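PDB 1VPV: fatty acid-binding protein TM_1468 from Thermotoga maritima, which binds long-chain fatty acids such as palmitate and may play a role in lipid transport or fatty acid metabolism. Local coordinates for residues L18-A23 with I38-V43; G109-A114 with V127-L132. One frame throughout, in Å; residues are numbered along the deposited sequence.

Both contacts reach the same mixed sheet, their centres 12 Å apart, each within its own beta-alpha-beta unit. Interaction 1 (18-23 with 38-43) is buried and reaches the palmitate head: Leu40 CD2 lies 3.4 Å from C2 of the fatty acid. Interaction 2 (109-114 with 127-132) is nearer the surface, and the Tyr111 side chain stays about 9 Å from the ligand. Thr110, on the helix of interaction 2, joins them: its OG1 is 3.6 Å from Leu40 CD2, its CG2 3.8 Å from Asp20 OD2. The same OG1 is hydrogen-bonded to Ser108 OG, which with Thr75 OG1 holds the palmitate.

Interaction 1: L18-A23 with I38-V43; sequences LVDSTA and IPLYVV. With PLM (palmitic acid), chain D.
Ser21 OG receives the backbone N-H of Leu40 across 3.0 Å in an almost straight bond, 173° at the hydrogen. With chi1 at 60°, OG sits between its own backbone N and carbonyl carbon, and this oxygen also bonds to Asp52, so two polar partners grip it. Around that bond the packing is close. The isobutyl group of Leu40 fills the angle between the two chains: CD1 rests 3.6 Å from Asp20 CB and is also against Ser21 OG, while CD2 meets the methyl CG2 of Thr22 at 3.7 Å. The same CD2 also touches the first two carbons of palmitate, so Leu40 contacts both the turn after Asp20 and the head of the fatty acid. The backbones of strands 15-20 and 35-43 run parallel here, the first and second strands of a beta-alpha-beta unit whose linking helix is 29-32. Ile38 N donates to Val19 O at 2.9 Å; the return bond from Ser21 N to Ile38 O is weak, bent to 130° as the chain turns into the 3-10 segment 21-23. Ile38 CG2 sits close over Val19 O, at 3.5 Å. The carboxylate of Asp20 has its OD2 tied to the backbone N of Leu103, in the loop beyond the neighbouring strand 97-102. Leu18 packs less closely: it and Ile38 cross obliquely, with Leu18 CD1 4.0 Å from Ile38 CB, and Phe83 of helix 80-92 touches both. Pro39, partly exposed, turns away from the first strand at CB, and its side chain touches Arg86 of the same helix. Beyond Leu40 the chains part, and Tyr41 instead sends its hydroxyl to Asp82.

Interaction 2: G109-A114 with V127-L132; sequences GTYNSA and VVDTLL
Val127 meets the helix with both its methyl groups. CG1, anti to the backbone N (chi1 -168°), lies between two helix side chains one turn apart, 3.8 Å from Tyr111 CD1 and 3.9 Å from Ala114 CB, while CG2 runs up to the carbonyl oxygen of Ala114 at 4.0 Å. Val128 turns its side chain the other way, to Leu158 of helix 154-166, so the strand has a helix on each face. This is the second half of a beta-alpha-beta unit, strand 97-102, helix 110-118, strand 125-129, in which residues 110-114 of the helix run nearly antiparallel to 127-129 of the strand, at 164° with axes 9.0 Å apart at closest approach. At Asp129 the methylene does the touching: CB lies 3.7 Å from Tyr111 CE1 and close to CD1, so these two ring atoms meet Val127 and Asp129 obliquely. The Tyr111 and Asp129 side chains cross at about a right angle, the ring and carboxylate planes 32° apart. Replacing Tyr111 with an alanine would probably open a gap over Val127 CG1 and Asp129 CB, leaving Ala114 as the main helix contact of the valine. The carboxylate itself is occupied by other partners. OD2 bonds to Ser105 OG, and OD1 accepts from Leu131 N at 3.2 Å, from above the carboxylate plane, closing an Asx turn. An ST turn follows at once: Thr130 OG1 accepts from Leu132 N at 3.1 Å and also bonds to the carbonyl oxygen of Thr102 on the adjoining strand.

Interaction 1: L18-A23 with I38-V43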
ATOM      1  N   LEU A  18      12.670   2.618   3.689  1.00 21.05           N
ATOM      2  CA  LEU A  18      12.412   1.666   2.628  1.00 22.69           C
ATOM      3  C   LEU A  18      10.990   1.125   2.766  1.00 22.34           C
ATOM      4  O   LEU A  18      10.583   0.706   3.853  1.00 25.40           O
ATOM      5  CB  LEU A  18      13.414   0.522   2.729  1.00 23.21           C
ATOM      6  CG  LEU A  18      13.275  -0.576   1.688  1.00 20.44           C
ATOM      7  CD1 LEU A  18      13.667  -0.071   0.331  1.00 20.28           C
ATOM      8  CD2 LEU A  18      14.161  -1.740   2.119  1.00 23.16           C
ATOM      9  N   VAL A  19      10.217   1.159   1.692  1.00 21.91           N
ATOM     10  CA  VAL A  19       8.954   0.369   1.652  1.00 20.81           C
ATOM     11  C   VAL A  19       9.146  -0.687   0.563  1.00 20.65           C
ATOM     12  O   VAL A  19      10.084  -0.623  -0.221  1.00 22.43           O
ATOM     13  CB  VAL A  19       7.702   1.229   1.371  1.00 19.35           C
ATOM     14  CG1 VAL A  19       7.552   2.361   2.434  1.00 21.20           C
ATOM     15  CG2 VAL A  19       7.748   1.831  -0.048  1.00 23.14           C
ATOM     16  N   ASP A  20       8.265  -1.670   0.537  1.00 22.93           N
ATOM     17  CA  ASP A  20       8.252  -2.654  -0.511  1.00 23.65           C
ATOM     18  C   ASP A  20       7.322  -2.207  -1.637  1.00 24.97           C
ATOM     19  O   ASP A  20       6.552  -1.258  -1.466  1.00 22.45           O
ATOM     20  CB  ASP A  20       7.882  -4.013   0.058  1.00 26.48           C
ATOM     21  CG  ASP A  20       6.449  -4.082   0.543  1.00 33.89           C
ATOM     22  OD1 ASP A  20       5.507  -3.994  -0.304  1.00 37.39           O
ATOM     23  OD2 ASP A  20       6.285  -4.260   1.773  1.00 36.11           O
ATOM     24  N   SER A  21       7.419  -2.868  -2.800  1.00 24.84           N
ATOM     25  CA  SER A  21       6.685  -2.421  -3.987  1.00 24.94           C
ATOM     26  C   SER A  21       5.155  -2.460  -3.817  1.00 23.75           C
ATOM     27  O   SER A  21       4.431  -1.742  -4.504  1.00 22.82           O
ATOM     28  CB  SER A  21       7.065  -3.257  -5.192  1.00 23.29           C
ATOM     29  OG  SER A  21       6.758  -4.604  -4.940  1.00 28.16           O
ATOM     30  N   THR A  22       4.681  -3.294  -2.898  1.00 23.73           N
ATOM     31  CA  THR A  22       3.257  -3.348  -2.566  1.00 25.76           C
ATOM     32  C   THR A  22       2.737  -2.112  -1.813  1.00 22.91           C
ATOM     33  O   THR A  22       1.563  -2.024  -1.586  1.00 22.46           O
ATOM     34  CB  THR A  22       2.898  -4.594  -1.711  1.00 25.10           C
ATOM     35  OG1 THR A  22       3.309  -4.400  -0.366  1.00 28.58           O
ATOM     36  CG2 THR A  22       3.577  -5.805  -2.246  1.00 33.63           C
ATOM     37  N   ALA A  23       3.618  -1.208  -1.410  1.00 21.86           N
ATOM     38  CA  ALA A  23       3.220   0.089  -0.867  1.00 26.27           C
ATOM     39  C   ALA A  23       2.653   1.069  -1.905  1.00 26.49           C
ATOM     40  O   ALA A  23       2.014   2.065  -1.518  1.00 21.22           O
ATOM     41  CB  ALA A  23       4.400   0.767  -0.106  1.00 26.74           C
ATOM     42  N   ILE A  38      11.529  -1.443  -2.580  1.00 23.23           N
ATOM     43  CA  ILE A  38      12.175  -2.716  -2.911  1.00 23.13           C
ATOM     44  C   ILE A  38      11.169  -3.610  -3.644  1.00 23.22           C
ATOM     45  O   ILE A  38      10.085  -3.824  -3.151  1.00 21.74           O
ATOM     46  CB  ILE A  38      12.790  -3.450  -1.684  1.00 23.40           C
ATOM     47  CG1 ILE A  38      13.390  -4.779  -2.117  1.00 17.52           C
ATOM     48  CG2 ILE A  38      11.768  -3.666  -0.555  1.00 22.39           C
ATOM     49  CD1 ILE A  38      14.198  -5.455  -1.019  1.00 22.84           C
ATOM     50  N   PRO A  39      11.532  -4.103  -4.845  1.00 24.83           N
ATOM     51  CA  PRO A  39      10.576  -4.874  -5.642  1.00 24.94           C
ATOM     52  C   PRO A  39      10.237  -6.258  -5.080  1.00 25.17           C
ATOM     53  O   PRO A  39      11.127  -7.014  -4.686  1.00 23.18           O
ATOM     54  CB  PRO A  39      11.273  -5.037  -7.009  1.00 24.07           C
ATOM     55  CG  PRO A  39      12.537  -4.250  -6.946  1.00 25.19           C
ATOM     56  CD  PRO A  39      12.839  -3.951  -5.521  1.00 23.76           C
ATOM     57  N   LEU A  40       8.953  -6.582  -5.064  1.00 23.34           N
ATOM     58  CA  LEU A  40       8.562  -7.974  -5.029  1.00 22.67           C
ATOM     59  C   LEU A  40       8.532  -8.484  -6.484  1.00 22.91           C
ATOM     60  O   LEU A  40       8.807  -7.733  -7.431  1.00 20.22           O
ATOM     61  CB  LEU A  40       7.198  -8.146  -4.350  1.00 23.21           C
ATOM     62  CG  LEU A  40       7.190  -8.215  -2.832  1.00 18.93           C
ATOM     63  CD1 LEU A  40       7.500  -6.837  -2.215  1.00 20.47           C
ATOM     64  CD2 LEU A  40       5.866  -8.738  -2.327  1.00 20.76           C
ATOM     65  N   TYR A  41       8.194  -9.760  -6.643  1.00 24.21           N
ATOM     66  CA  TYR A  41       8.234 -10.421  -7.939  1.00 25.08           C
ATOM     67  C   TYR A  41       6.882 -10.958  -8.397  1.00 21.84           C
ATOM     68  O   TYR A  41       6.026 -11.354  -7.601  1.00 19.66           O
ATOM     69  CB  TYR A  41       9.245 -11.550  -7.927  1.00 26.15           C
ATOM     70  CG  TYR A  41      10.623 -11.112  -7.534  1.00 28.90           C
ATOM     71  CD1 TYR A  41      11.470 -10.511  -8.452  1.00 27.53           C
ATOM     72  CD2 TYR A  41      11.094 -11.328  -6.237  1.00 38.99           C
ATOM     73  CE1 TYR A  41      12.740 -10.093  -8.096  1.00 35.03           C
ATOM     74  CE2 TYR A  41      12.392 -10.934  -5.865  1.00 41.56           C
ATOM     75  CZ  TYR A  41      13.202 -10.313  -6.802  1.00 39.94           C
ATOM     76  OH  TYR A  41      14.471  -9.917  -6.435  1.00 39.00           O
ATOM     77  N   VAL A  42       6.739 -10.949  -9.710  1.00 20.49           N
ATOM     78  CA  VAL A  42       5.574 -11.427 -10.402  1.00 23.01           C
ATOM     79  C   VAL A  42       6.064 -12.588 -11.306  1.00 21.39           C
ATOM     80  O   VAL A  42       6.957 -12.405 -12.138  1.00 18.09           O
ATOM     81  CB  VAL A  42       4.929 -10.279 -11.229  1.00 23.31           C
ATOM     82  CG1 VAL A  42       3.898 -10.804 -12.204  1.00 29.10           C
ATOM     83  CG2 VAL A  42       4.293  -9.294 -10.312  1.00 28.25           C
ATOM     84  N   VAL A  43       5.483 -13.767 -11.108  1.00 20.27           N
ATOM     85  CA  VAL A  43       5.867 -14.980 -11.818  1.00 20.26           C
ATOM     86  C   VAL A  43       4.677 -15.501 -12.603  1.00 20.43           C
ATOM     87  O   VAL A  43       3.697 -15.929 -12.021  1.00 20.55           O
ATOM     88  CB  VAL A  43       6.333 -16.071 -10.834  1.00 19.53           C
ATOM     89  CG1 VAL A  43       6.809 -17.295 -11.587  1.00 22.61           C
ATOM     90  CG2 VAL A  43       7.467 -15.529  -9.976  1.00 22.36           C
TER
HETATM   91  C1  PLM D 501       3.812 -11.696  -1.798  1.00 34.58           C
HETATM   92  O1  PLM D 501       4.526 -11.897  -0.771  1.00 33.10           O
HETATM   93  O2  PLM D 501       3.784 -12.524  -2.764  1.00 29.42           O
HETATM   94  C2  PLM D 501       3.006 -10.419  -1.856  1.00 28.71           C
HETATM   95  C3  PLM D 501       1.546 -10.674  -1.541  1.00 19.59           C
HETATM   96  C4  PLM D 501       0.738  -9.399  -1.749  1.00 17.20           C
HETATM   97  C5  PLM D 501      -0.736  -9.700  -1.497  1.00 17.40           C
HETATM   98  C6  PLM D 501      -1.609  -8.486  -1.690  1.00 19.64           C
HETATM   99  C7  PLM D 501      -3.071  -8.760  -1.375  1.00 20.02           C
HETATM  100  C8  PLM D 501      -3.971  -7.675  -1.957  1.00 18.58           C
HETATM  101  C9  PLM D 501      -3.896  -6.396  -1.152  1.00 18.97           C
HETATM  102  CA  PLM D 501      -4.719  -5.283  -1.768  1.00 21.27           C
HETATM  103  CB  PLM D 501      -4.747  -4.068  -0.854  1.00 15.01           C
HETATM  104  CC  PLM D 501      -5.316  -2.861  -1.595  1.00 18.39           C
HETATM  105  CD  PLM D 501      -5.521  -1.647  -0.665  1.00 20.79           C
HETATM  106  CE  PLM D 501      -5.875  -0.385  -1.432  1.00 21.45           C
HETATM  107  CF  PLM D 501      -6.258   0.769  -0.519  1.00 28.46           C
HETATM  108  CG  PLM D 501      -5.041   1.533   0.009  1.00 28.46           C

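Interaction 2: G109-A114 with V127-L132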
ATOM      1  N   GLY A 109       5.357 -12.874   3.382  1.00 17.95           N
ATOM      2  CA  GLY A 109       6.649 -13.095   4.108  1.00 19.30           C
ATOM      3  C   GLY A 109       7.671 -11.961   3.911  1.00 20.46           C
ATOM      4  O   GLY A 109       8.828 -12.066   4.307  1.00 16.58           O
ATOM      5  N   THR A 110       7.241 -10.854   3.304  1.00 20.19           N
ATOM      6  CA  THR A 110       8.143  -9.733   3.130  1.00 20.76           C
ATOM      7  C   THR A 110       8.726  -9.261   4.468  1.00 20.47           C
ATOM      8  O   THR A 110       9.942  -9.064   4.592  1.00 19.37           O
ATOM      9  CB  THR A 110       7.441  -8.593   2.396  1.00 20.56           C
ATOM     10  OG1 THR A 110       7.009  -9.080   1.119  1.00 19.05           O
ATOM     11  CG2 THR A 110       8.396  -7.434   2.185  1.00 23.27           C
ATOM     12  N   TYR A 111       7.863  -9.115   5.464  1.00 20.07           N
ATOM     13  CA  TYR A 111       8.299  -8.734   6.796  1.00 20.83           C
ATOM     14  C   TYR A 111       9.320  -9.721   7.325  1.00 23.05           C
ATOM     15  O   TYR A 111      10.335  -9.313   7.915  1.00 23.70           O
ATOM     16  CB  TYR A 111       7.109  -8.610   7.755  1.00 20.48           C
ATOM     17  CG  TYR A 111       7.499  -8.437   9.195  1.00 18.35           C
ATOM     18  CD1 TYR A 111       7.780  -7.186   9.712  1.00 23.02           C
ATOM     19  CD2 TYR A 111       7.592  -9.537  10.054  1.00 20.42           C
ATOM     20  CE1 TYR A 111       8.146  -7.029  11.042  1.00 20.51           C
ATOM     21  CE2 TYR A 111       7.963  -9.391  11.379  1.00 16.82           C
ATOM     22  CZ  TYR A 111       8.236  -8.128  11.859  1.00 22.25           C
ATOM     23  OH  TYR A 111       8.601  -7.967  13.167  1.00 25.59           O
ATOM     24  N   ASN A 112       9.087 -11.015   7.104  1.00 24.19           N
ATOM     25  CA  ASN A 112      10.036 -12.005   7.582  1.00 25.10           C
ATOM     26  C   ASN A 112      11.401 -11.826   6.944  1.00 23.32           C
ATOM     27  O   ASN A 112      12.394 -11.796   7.663  1.00 23.09           O
ATOM     28  CB  ASN A 112       9.513 -13.436   7.432  1.00 25.93           C
ATOM     29  CG  ASN A 112       8.542 -13.819   8.561  1.00 34.92           C
ATOM     30  OD1 ASN A 112       8.379 -13.072   9.540  1.00 40.06           O
ATOM     31  ND2 ASN A 112       7.890 -14.975   8.424  1.00 39.17           N
ATOM     32  N   SER A 113      11.436 -11.659   5.622  1.00 22.37           N
ATOM     33  CA  SER A 113      12.687 -11.495   4.888  1.00 21.46           C
ATOM     34  C   SER A 113      13.478 -10.290   5.392  1.00 21.09           C
ATOM     35  O   SER A 113      14.694 -10.378   5.667  1.00 17.87           O
ATOM     36  CB  SER A 113      12.428 -11.318   3.404  1.00 20.04           C
ATOM     37  OG  SER A 113      12.169 -12.537   2.792  1.00 24.34           O
ATOM     38  N   ALA A 114      12.759  -9.186   5.531  1.00 21.18           N
ATOM     39  CA  ALA A 114      13.341  -7.917   5.945  1.00 21.41           C
ATOM     40  C   ALA A 114      13.976  -8.038   7.307  1.00 21.21           C
ATOM     41  O   ALA A 114      15.058  -7.498   7.529  1.00 22.70           O
ATOM     42  CB  ALA A 114      12.275  -6.816   5.961  1.00 20.20           C
ATOM     43  N   VAL A 127      12.429  -2.686  11.522  1.00 20.44           N
ATOM     44  CA  VAL A 127      11.421  -3.152  10.606  1.00 20.06           C
ATOM     45  C   VAL A 127      10.057  -3.062  11.234  1.00 19.22           C
ATOM     46  O   VAL A 127       9.834  -3.642  12.269  1.00 15.75           O
ATOM     47  CB  VAL A 127      11.644  -4.610  10.196  1.00 20.84           C
ATOM     48  CG1 VAL A 127      10.718  -4.945   8.991  1.00 22.98           C
ATOM     49  CG2 VAL A 127      13.095  -4.859   9.838  1.00 14.28           C
ATOM     50  N   VAL A 128       9.159  -2.326  10.589  1.00 19.90           N
ATOM     51  CA  VAL A 128       7.803  -2.140  11.078  1.00 20.54           C
ATOM     52  C   VAL A 128       6.813  -2.901  10.212  1.00 20.25           C
ATOM     53  O   VAL A 128       6.741  -2.684   8.967  1.00 17.91           O
ATOM     54  CB  VAL A 128       7.415  -0.652  11.096  1.00 20.82           C
ATOM     55  CG1 VAL A 128       5.972  -0.467  11.569  1.00 26.41           C
ATOM     56  CG2 VAL A 128       8.334   0.084  12.016  1.00 23.54           C
ATOM     57  N   ASP A 129       6.105  -3.825  10.869  1.00 20.92           N
ATOM     58  CA  ASP A 129       4.953  -4.544  10.310  1.00 21.69           C
ATOM     59  C   ASP A 129       3.746  -3.602  10.292  1.00 22.87           C
ATOM     60  O   ASP A 129       3.046  -3.508  11.281  1.00 26.38           O
ATOM     61  CB  ASP A 129       4.607  -5.798  11.155  1.00 20.19           C
ATOM     62  CG  ASP A 129       3.475  -6.669  10.509  1.00 29.18           C
ATOM     63  OD1 ASP A 129       2.965  -6.286   9.431  1.00 23.15           O
ATOM     64  OD2 ASP A 129       3.099  -7.744  11.056  1.00 20.13           O
ATOM     65  N   THR A 130       3.471  -2.949   9.167  1.00 22.89           N
ATOM     66  CA  THR A 130       2.401  -1.967   9.120  1.00 24.65           C
ATOM     67  C   THR A 130       1.003  -2.551   9.268  1.00 25.22           C
ATOM     68  O   THR A 130       0.072  -1.791   9.487  1.00 23.06           O
ATOM     69  CB  THR A 130       2.354  -1.216   7.783  1.00 24.06           C
ATOM     70  OG1 THR A 130       2.138  -2.157   6.741  1.00 21.08           O
ATOM     71  CG2 THR A 130       3.623  -0.474   7.543  1.00 27.46           C
ATOM     72  N   LEU A 131       0.841  -3.867   9.067  1.00 25.59           N
ATOM     73  CA  LEU A 131      -0.500  -4.487   8.986  1.00 25.42           C
ATOM     74  C   LEU A 131      -1.372  -3.818   7.900  1.00 24.83           C
ATOM     75  O   LEU A 131      -2.593  -3.793   7.987  1.00 26.72           O
ATOM     76  CB  LEU A 131      -1.225  -4.487  10.345  1.00 22.66           C
ATOM     77  CG  LEU A 131      -0.457  -5.147  11.507  1.00 30.10           C
ATOM     78  CD1 LEU A 131      -1.248  -5.022  12.803  1.00 25.74           C
ATOM     79  CD2 LEU A 131      -0.089  -6.645  11.273  1.00 26.25           C
ATOM     80  N   LEU A 132      -0.738  -3.282   6.870  1.00 23.37           N
ATOM     81  CA  LEU A 132      -1.478  -2.698   5.783  1.00 23.75           C
ATOM     82  C   LEU A 132      -0.912  -3.163   4.471  1.00 25.12           C
ATOM     83  O   LEU A 132      -0.184  -4.169   4.411  1.00 24.14           O
ATOM     84  CB  LEU A 132      -1.486  -1.182   5.899  1.00 24.54           C
ATOM     85  CG  LEU A 132      -2.149  -0.671   7.194  1.00 28.32           C
ATOM     86  CD1 LEU A 132      -1.720   0.746   7.424  1.00 29.09           C
ATOM     87  CD2 LEU A 132      -3.656  -0.807   7.160  1.00 29.16           C
TER